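Local coordinates for protein tryptophanyl-tRNA synthetase (Mycoplasma pneumoniae, PDB 2YY5) that probably catalyses the ATP-dependent attachment of tryptophan to its cognate tRNA, as a homodimeric class I aminoacyl-tRNA synthetase, at residues Lys77-Phe81 with Asn323-Ala327. The protein carries 1 engineered substitution. Residues are numbered along the deposited sequence; the frame is centred on the assembly and turned at random.
Sequences KACLF and NQAQA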
loop_
_atom_site.group_PDB
_atom_site.type_symbol
_atom_site.label_atom_id
_atom_site.label_comp_id
_atom_site.label_asym_id
_atom_site.label_seq_id
_atom_site.Cartn_x
_atom_site.Cartn_y
_atom_site.Cartn_z
ATOM N N LYS B 77 -0.377 -26.591 16.488
ATOM C CA LYS B 77 0.124 -27.277 15.307
ATOM C C LYS B 77 0.303 -26.305 14.142
ATOM O O LYS B 77 1.105 -26.548 13.241
ATOM C CB LYS B 77 -0.845 -28.391 14.901
ATOM C CG LYS B 77 -1.033 -29.469 15.956
ATOM C CD LYS B 77 -2.194 -30.393 15.622
ATOM C CE LYS B 77 -2.441 -31.417 16.728
ATOM N NZ LYS B 77 -3.734 -32.139 16.537
ATOM N N ALA B 78 -0.438 -25.200 14.174
ATOM C CA ALA B 78 -0.385 -24.204 13.110
ATOM C C ALA B 78 -0.227 -22.781 13.648
ATOM O O ALA B 78 -0.157 -22.568 14.856
ATOM C CB ALA B 78 -1.651 -24.300 12.262
ATOM N N CYS B 79 -0.166 -21.815 12.731
ATOM C CA CYS B 79 -0.034 -20.404 13.072
ATOM C C CYS B 79 -1.225 -19.637 12.516
ATOM O O CYS B 79 -1.390 -19.545 11.301
ATOM C CB CYS B 79 1.246 -19.824 12.475
ATOM S SG CYS B 79 1.396 -18.044 12.718
ATOM N N LEU B 80 -2.051 -19.090 13.402
ATOM C CA LEU B 80 -3.233 -18.338 12.991
ATOM C C LEU B 80 -3.101 -16.887 13.454
ATOM O O LEU B 80 -3.053 -16.618 14.650
ATOM C CB LEU B 80 -4.488 -18.981 13.594
ATOM C CG LEU B 80 -5.831 -18.248 13.486
ATOM C CD1 LEU B 80 -6.233 -18.042 12.021
ATOM C CD2 LEU B 80 -6.888 -19.067 14.231
ATOM N N PHE B 81 -3.044 -15.955 12.510
ATOM C CA PHE B 81 -2.884 -14.551 12.867
ATOM C C PHE B 81 -3.815 -13.587 12.135
ATOM O O PHE B 81 -4.537 -13.981 11.227
ATOM C CB PHE B 81 -1.430 -14.134 12.642
ATOM C CG PHE B 81 -0.997 -14.155 11.194
ATOM C CD1 PHE B 81 -0.838 -12.966 10.485
ATOM C CD2 PHE B 81 -0.667 -15.356 10.567
ATOM C CE1 PHE B 81 -0.342 -12.968 9.177
ATOM C CE2 PHE B 81 -0.168 -15.369 9.256
ATOM C CZ PHE B 81 -0.004 -14.172 8.562
ATOM N N ASN B 323 3.090 -13.034 16.884
ATOM C CA ASN B 323 4.508 -13.168 17.144
ATOM C C ASN B 323 5.154 -14.208 16.254
ATOM O O ASN B 323 6.198 -13.953 15.658
ATOM C CB ASN B 323 4.745 -13.521 18.610
ATOM C CG ASN B 323 4.284 -12.430 19.538
ATOM O OD1 ASN B 323 4.446 -11.244 19.242
ATOM N ND2 ASN B 323 3.714 -12.816 20.675
ATOM N N GLN B 324 4.526 -15.377 16.162
ATOM C CA GLN B 324 5.055 -16.468 15.362
ATOM C C GLN B 324 5.175 -16.088 13.892
ATOM O O GLN B 324 6.235 -16.233 13.293
ATOM C CB GLN B 324 4.171 -17.711 15.524
ATOM C CG GLN B 324 4.700 -18.943 14.799
ATOM C CD GLN B 324 3.889 -20.207 15.070
ATOM O OE1 GLN B 324 4.223 -21.288 14.571
ATOM N NE2 GLN B 324 2.820 -20.080 15.858
ATOM N N ALA B 325 4.087 -15.591 13.318
ATOM C CA ALA B 325 4.075 -15.193 11.918
ATOM C C ALA B 325 5.096 -14.090 11.690
ATOM O O ALA B 325 5.816 -14.068 10.691
ATOM C CB ALA B 325 2.682 -14.704 11.530
ATOM N N GLN B 326 5.150 -13.169 12.634
ATOM C CA GLN B 326 6.063 -12.055 12.535
ATOM C C GLN B 326 7.507 -12.539 12.582
ATOM O O GLN B 326 8.410 -11.845 12.131
ATOM C CB GLN B 326 5.777 -11.076 13.664
ATOM C CG GLN B 326 6.409 -9.729 13.487
ATOM C CD GLN B 326 5.703 -8.682 14.308
ATOM O OE1 GLN B 326 5.465 -8.870 15.503
ATOM N NE2 GLN B 326 5.358 -7.568 13.674
ATOM N N ALA B 327 7.717 -13.740 13.109
ATOM C CA ALA B 327 9.061 -14.302 13.196
ATOM C C ALA B 327 9.644 -14.521 11.801
ATOM O O ALA B 327 10.790 -14.154 11.534
ATOM C CB ALA B 327 9.034 -15.617 13.959
HETATM O O HOH W 1 2.568 -23.253 15.578
#
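Strand 78-82, an outer strand of the parallel sheet in the class I synthetase nucleotide-binding fold, turns the side chains of Cys79 and Phe81, both on the same side, to the long C-terminal helix 311-340. They meet Gln324 and Ala325 where the axes of strand 78-81 and helix segment 323-327 come within 8.1 Å, at 104° between their N-to-C directions. The methyl CB of Ala325 sits over one face of the Phe81 ring, 3.6 Å from its centroid and 15° off the ring normal, a CH-pi contact displaced toward CD2. With CG between the backbone N and carbonyl carbon (chi1 66°), the ring turns that face to the methyl; Phe41 and Tyr146 also meet it. Two residues earlier on the strand, Cys79 SG lies 3.8 Å from the same Ala325 CB. The extended Gln324 side chain runs past the cysteine, its amide carbon CD 3.7 Å from Cys79 CB, and reaches back toward Ala78. There a water donates to Gln324 OE1 (2.8 Å) and, weakly, to Ala78 O (2.9 Å), linking helix and strand. The joint is thus mainly apolar, methyl against ring and thiol, with a water-mediated polar link at its margin.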